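Local coordinates for protein parvulin 42 (Trypanosoma brucei brucei, PDB 6GMP) that probably catalyses cis-trans isomerisation of peptidyl-prolyl bonds through its parvulin-type PPIase domain, the part of the longer protein present in this chain, at residues P108-E112 with L113-L117; K16-R19 with R20-S23. All coordinates share one frame; numbering follows the deposited sequence.

Overall arrangement
Strand 6-13 comes first in the chain, and contact 2 follows it: K16-R19 and R20-S23 bend back on each other within the long loop that leads to helix 37-49. Contact 1 closes much later, where strand 109-111 turns into strand 114-120 at the edge of the antiparallel sheet. The two are in series along the sequence, neither nesting nor crossing, with centres about 12 Å apart. They nevertheless touch: R19 forms a salt bridge to E112, while V18 and R20 pack against the turn residues E112 and L113. The loop after the first strand is thereby tied to the tip of the last hairpin.

Contact 1: P108-E112 with L113-L117; sequences PVETE and LGVHL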
ATOM      1  N   PRO A 108      -4.993   6.277   3.458  1.00 25.44           N
ATOM      2  CA  PRO A 108      -3.810   6.490   2.619  1.00 27.83           C
ATOM      3  C   PRO A 108      -2.701   7.212   3.379  1.00 28.88           C
ATOM      4  O   PRO A 108      -2.949   8.220   4.028  1.00 31.88           O
ATOM      5  CB  PRO A 108      -4.345   7.355   1.474  1.00 28.43           C
ATOM      6  CG  PRO A 108      -5.820   7.025   1.402  1.00 30.04           C
ATOM      7  CD  PRO A 108      -6.222   6.811   2.839  1.00 26.87           C
ATOM      8  N   VAL A 109      -1.493   6.671   3.313  1.00 24.75           N
ATOM      9  CA  VAL A 109      -0.334   7.308   3.931  1.00 26.61           C
ATOM     10  C   VAL A 109       0.768   7.440   2.901  1.00 28.53           C
ATOM     11  O   VAL A 109       1.062   6.512   2.144  1.00 23.20           O
ATOM     12  CB  VAL A 109       0.187   6.552   5.174  1.00 31.89           C
ATOM     13  CG1 VAL A 109       0.547   5.124   4.850  1.00 33.14           C
ATOM     14  CG2 VAL A 109       1.391   7.274   5.758  1.00 31.04           C
ATOM     15  N   GLU A 110       1.376   8.611   2.884  1.00 30.35           N
ATOM     16  CA  GLU A 110       2.323   8.951   1.853  1.00 30.84           C
ATOM     17  C   GLU A 110       3.758   8.851   2.350  1.00 31.81           C
ATOM     18  O   GLU A 110       4.070   9.211   3.494  1.00 36.04           O
ATOM     19  CB  GLU A 110       2.035  10.364   1.377  1.00 37.12           C
ATOM     20  CG  GLU A 110       2.843  10.772   0.194  1.00 43.47           C
ATOM     21  CD  GLU A 110       2.549  12.189  -0.209  1.00 39.75           C
ATOM     22  OE1 GLU A 110       1.800  12.867   0.530  1.00 41.96           O
ATOM     23  OE2 GLU A 110       3.074  12.618  -1.252  1.00 41.17           O
ATOM     24  N   THR A 111       4.626   8.356   1.479  1.00 31.77           N
ATOM     25  CA  THR A 111       6.060   8.409   1.701  1.00 28.16           C
ATOM     26  C   THR A 111       6.737   8.765   0.382  1.00 32.09           C
ATOM     27  O   THR A 111       6.060   9.053  -0.604  1.00 30.28           O
ATOM     28  CB  THR A 111       6.611   7.069   2.173  1.00 27.77           C
ATOM     29  OG1 THR A 111       6.577   6.135   1.090  1.00 27.24           O
ATOM     30  CG2 THR A 111       5.800   6.532   3.344  1.00 28.94           C
ATOM     31  N   GLU A 112       8.064   8.720   0.360  1.00 32.29           N
ATOM     32  CA  GLU A 112       8.817   8.993  -0.856  1.00 37.21           C
ATOM     33  C   GLU A 112       8.483   7.997  -1.961  1.00 32.50           C
ATOM     34  O   GLU A 112       8.702   8.284  -3.143  1.00 35.92           O
ATOM     35  CB  GLU A 112      10.317   8.937  -0.566  1.00 40.43           C
ATOM     36  CG  GLU A 112      10.838  10.119   0.229  1.00 46.26           C
ATOM     37  CD  GLU A 112      10.894  11.390  -0.596  1.00 62.41           C
ATOM     38  OE1 GLU A 112      11.931  11.620  -1.254  1.00 71.48           O
ATOM     39  OE2 GLU A 112       9.906  12.157  -0.589  1.00 63.37           O
ATOM     40  N   LEU A 113       7.987   6.828  -1.568  1.00 30.99           N
ATOM     41  CA  LEU A 113       7.696   5.748  -2.507  1.00 27.17           C
ATOM     42  C   LEU A 113       6.389   5.942  -3.257  1.00 26.73           C
ATOM     43  O   LEU A 113       6.201   5.368  -4.329  1.00 27.96           O
ATOM     44  CB  LEU A 113       7.638   4.409  -1.775  1.00 28.36           C
ATOM     45  CG  LEU A 113       8.922   3.976  -1.072  1.00 28.91           C
ATOM     46  CD1 LEU A 113       8.652   2.702  -0.302  1.00 33.17           C
ATOM     47  CD2 LEU A 113      10.046   3.790  -2.065  1.00 36.84           C
ATOM     48  N   GLY A 114       5.484   6.722  -2.674  1.00 25.60           N
ATOM     49  CA  GLY A 114       4.138   6.875  -3.202  1.00 23.62           C
ATOM     50  C   GLY A 114       3.111   6.888  -2.088  1.00 21.79           C
ATOM     51  O   GLY A 114       3.421   7.229  -0.942  1.00 24.78           O
ATOM     52  N   VAL A 115       1.886   6.518  -2.432  1.00 21.64           N
ATOM     53  CA  VAL A 115       0.796   6.512  -1.481  1.00 20.67           C
ATOM     54  C   VAL A 115       0.457   5.067  -1.129  1.00 19.29           C
ATOM     55  O   VAL A 115       0.171   4.256  -2.015  1.00 19.00           O
ATOM     56  CB  VAL A 115      -0.435   7.241  -2.060  1.00 22.20           C
ATOM     57  CG1 VAL A 115      -1.557   7.299  -1.034  1.00 24.72           C
ATOM     58  CG2 VAL A 115      -0.045   8.647  -2.516  1.00 23.82           C
ATOM     59  N   HIS A 116       0.512   4.752   0.161  1.00 19.55           N
ATOM     60  CA  HIS A 116       0.301   3.390   0.650  1.00 18.41           C
ATOM     61  C   HIS A 116      -1.059   3.179   1.294  1.00 19.31           C
ATOM     62  O   HIS A 116      -1.588   4.079   1.941  1.00 21.08           O
ATOM     63  CB  HIS A 116       1.322   3.038   1.738  1.00 18.51           C
ATOM     64  CG  HIS A 116       2.747   3.315   1.386  1.00 20.17           C
ATOM     65  ND1 HIS A 116       3.678   2.313   1.239  1.00 21.88           N
ATOM     66  CD2 HIS A 116       3.425   4.478   1.244  1.00 21.86           C
ATOM     67  CE1 HIS A 116       4.859   2.843   0.979  1.00 23.06           C
ATOM     68  NE2 HIS A 116       4.736   4.159   0.986  1.00 22.98           N
ATOM     69  N   LEU A 117      -1.583   1.964   1.154  1.00 19.35           N
ATOM     70  CA  LEU A 117      -2.581   1.447   2.083  1.00 20.57           C
ATOM     71  C   LEU A 117      -1.865   0.329   2.801  1.00 19.93           C
ATOM     72  O   LEU A 117      -1.321  -0.554   2.151  1.00 19.25           O
ATOM     73  CB  LEU A 117      -3.792   0.875   1.345  1.00 20.54           C
ATOM     74  CG  LEU A 117      -4.584   1.846   0.462  1.00 21.42           C
ATOM     75  CD1 LEU A 117      -5.749   1.117  -0.212  1.00 23.41           C
ATOM     76  CD2 LEU A 117      -5.098   3.041   1.208  1.00 22.43           C
TER
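T111 and H116 meet where OG1 of T111 lies 2.7 Å from NE2 of H116, a hydrogen bond in which either atom could be the donor. The hydroxyl sits in the plane of the imidazole at its edge, and the two side chains run at about a right angle. A chi1 of 71° sets OG1 between the backbone N and carbonyl carbon of T111, where it also accepts a hydrogen bond from the backbone N of L113 (N to OG1 3.1 Å). One hydroxyl thus ties the ring to the turn. CG2 of T111 lies beside the same nitrogen, 3.5 Å from NE2 of H116. The carbonyl of V109 faces another part of the ring edge, its O 3.2 Å from CD2 of H116, while CG1 of V109 packs on CB of H116.

The strand pairing brings these side chains together. V109 and H116 form a hydrogen-bonded antiparallel pair, with H116 N to V109 O at 2.7 Å and an N-H...O angle of 171°. T111 and G114 form another; T111 N donates to G114 O almost straight, at 173°, whereas G114 N reaches T111 O at 3.2 Å from above the carbonyl plane. T111 to G114 is a type I turn. On the other face CB of P108 packs on CG1 of V115, 3.8 Å apart, and helix 37-49 covers both; E110 reaches R37 there in a salt bridge.

Further out, ND1 of H116 is hydrogen-bonded to ND1 of H10; with T111 at NE2, both ring nitrogens have partners, which probably fixes the ring's rotation. F93 meets the ring edge-to-face. This is a two-residue beta hairpin at the sheet edge, and its histidine pair is consistent with the paired histidines of the parvulin active site.

Contact 2: K16-R19 with R20-S23; sequences KDVR and RPSS
The chain turns back between V18 and P21, bringing the CA atoms of K16 and P21 to 5.4 Å, without regular helix or strand. The proline ring lies against the backbone of the preceding residues: its CD is 3.4 Å from V18 O, and its CB is 3.9 Å from K16 O. With CG1 anti to the carbonyl carbon (chi1 -53°), CG2 of V18 is left between backbone N and carbonyl carbon; it packs 4.0 Å from CB of P21 and also rests against the carbonyl of R20. An inverse gamma turn is centred on P21, and the S22 N to R20 O bond that closes it is weak; this bend belongs to the long loop between strand 6-13 and helix 37-49 of the parvulin domain. On the exposed flank the R19 and R20 side chains run alongside one another in the same direction, their guanidinium planes 35° apart. Contact is between chain and head group: NH1 of R20 approaches CD of R19 at 3.2 Å. NE of R19 and NH1 of R20 are 4.6 Å apart, like charges close together; the salt bridge of R19 NH2 to E112 OE1 probably offsets part of this. At the start of the bend, NZ of K16 makes a 2.9 Å salt bridge to OD1 of D17.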
ATOM      1  N   LYS A  16       4.176  10.580 -10.437  1.00 19.52           N
ATOM      2  CA  LYS A  16       5.290  10.996 -11.282  1.00 19.06           C
ATOM      3  C   LYS A  16       6.487  11.539 -10.513  1.00 24.11           C
ATOM      4  O   LYS A  16       7.599  11.558 -11.034  1.00 26.41           O
ATOM      5  CB  LYS A  16       4.819  12.064 -12.269  1.00 24.24           C
ATOM      6  CG  LYS A  16       4.501  13.404 -11.620  1.00 23.64           C
ATOM      7  CD  LYS A  16       3.895  14.405 -12.598  1.00 28.07           C
ATOM      8  CE  LYS A  16       3.870  15.832 -12.030  1.00 35.92           C
ATOM      9  NZ  LYS A  16       5.232  16.401 -11.731  1.00 33.19           N
ATOM     10  N   ASP A  17       6.262  12.000  -9.292  1.00 21.34           N
ATOM     11  CA  ASP A  17       7.317  12.651  -8.520  1.00 22.60           C
ATOM     12  C   ASP A  17       8.092  11.718  -7.585  1.00 23.72           C
ATOM     13  O   ASP A  17       8.998  12.179  -6.890  1.00 26.54           O
ATOM     14  CB  ASP A  17       6.756  13.833  -7.726  1.00 24.96           C
ATOM     15  CG  ASP A  17       6.340  14.990  -8.616  1.00 27.84           C
ATOM     16  OD1 ASP A  17       6.830  15.078  -9.759  1.00 32.81           O
ATOM     17  OD2 ASP A  17       5.532  15.822  -8.153  1.00 38.19           O
ATOM     18  N   VAL A  18       7.782  10.423  -7.574  1.00 21.53           N
ATOM     19  CA  VAL A  18       8.571   9.493  -6.759  1.00 24.98           C
ATOM     20  C   VAL A  18       9.913   9.230  -7.460  1.00 27.76           C
ATOM     21  O   VAL A  18      10.076   9.526  -8.643  1.00 31.20           O
ATOM     22  CB  VAL A  18       7.825   8.170  -6.446  1.00 22.22           C
ATOM     23  CG1 VAL A  18       6.450   8.438  -5.835  1.00 22.84           C
ATOM     24  CG2 VAL A  18       7.714   7.291  -7.683  1.00 24.42           C
ATOM     25  N   ARG A  19      10.875   8.691  -6.731  1.00 35.84           N
ATOM     26  CA  ARG A  19      12.212   8.520  -7.294  1.00 38.86           C
ATOM     27  C   ARG A  19      12.252   7.503  -8.441  1.00 43.77           C
ATOM     28  O   ARG A  19      13.013   7.674  -9.400  1.00 42.00           O
ATOM     29  CB  ARG A  19      13.224   8.162  -6.197  1.00 47.61           C
ATOM     30  CG  ARG A  19      12.752   7.109  -5.202  1.00 56.80           C
ATOM     31  CD  ARG A  19      13.740   6.948  -4.069  1.00 69.16           C
ATOM     32  NE  ARG A  19      13.538   7.936  -3.012  1.00 73.05           N
ATOM     33  CZ  ARG A  19      14.515   8.545  -2.345  1.00 71.04           C
ATOM     34  NH1 ARG A  19      15.786   8.294  -2.623  1.00 76.09           N
ATOM     35  NH2 ARG A  19      14.215   9.420  -1.397  1.00 67.61           N
ATOM     36  N   ARG A  20      11.433   6.456  -8.345  1.00 39.30           N
ATOM     37  CA  ARG A  20      11.308   5.461  -9.411  1.00 32.01           C
ATOM     38  C   ARG A  20       9.861   5.366  -9.869  1.00 27.61           C
ATOM     39  O   ARG A  20       9.119   4.468  -9.446  1.00 28.82           O
ATOM     40  CB  ARG A  20      11.758   4.091  -8.931  1.00 33.76           C
ATOM     41  CG  ARG A  20      13.243   3.979  -8.647  1.00 51.10           C
ATOM     42  CD  ARG A  20      13.527   2.715  -7.855  1.00 60.65           C
ATOM     43  NE  ARG A  20      12.711   2.701  -6.644  1.00 58.84           N
ATOM     44  CZ  ARG A  20      12.989   3.400  -5.548  1.00 58.78           C
ATOM     45  NH1 ARG A  20      14.087   4.151  -5.492  1.00 64.75           N
ATOM     46  NH2 ARG A  20      12.174   3.341  -4.505  1.00 46.51           N
ATOM     47  N   PRO A  21       9.440   6.290 -10.730  1.00 25.91           N
ATOM     48  CA  PRO A  21       8.045   6.307 -11.169  1.00 24.41           C
ATOM     49  C   PRO A  21       7.766   5.293 -12.274  1.00 27.12           C
ATOM     50  O   PRO A  21       7.425   5.663 -13.394  1.00 25.76           O
ATOM     51  CB  PRO A  21       7.873   7.740 -11.680  1.00 28.05           C
ATOM     52  CG  PRO A  21       9.230   8.100 -12.201  1.00 25.83           C
ATOM     53  CD  PRO A  21      10.210   7.415 -11.299  1.00 24.87           C
ATOM     54  N   SER A  22       7.930   4.019 -11.941  1.00 27.87           N
ATOM     55  CA  SER A  22       7.580   2.921 -12.830  1.00 27.25           C
ATOM     56  C   SER A  22       6.995   1.813 -11.970  1.00 24.25           C
ATOM     57  O   SER A  22       7.457   1.582 -10.850  1.00 26.73           O
ATOM     58  CB  SER A  22       8.815   2.406 -13.573  1.00 35.95           C
ATOM     59  OG  SER A  22       9.356   3.400 -14.422  1.00 50.54           O
ATOM     60  N   SER A  23       5.976   1.122 -12.476  1.00 23.87           N
ATOM     61  CA  SER A  23       5.444  -0.017 -11.744  1.00 21.26           C
ATOM     62  C   SER A  23       6.421  -1.171 -11.750  1.00 24.34           C
ATOM     63  O   SER A  23       7.036  -1.489 -12.779  1.00 25.29           O
ATOM     64  CB  SER A  23       4.129  -0.511 -12.340  1.00 24.54           C
ATOM     65  OG  SER A  23       3.595  -1.531 -11.513  1.00 22.65           O
TER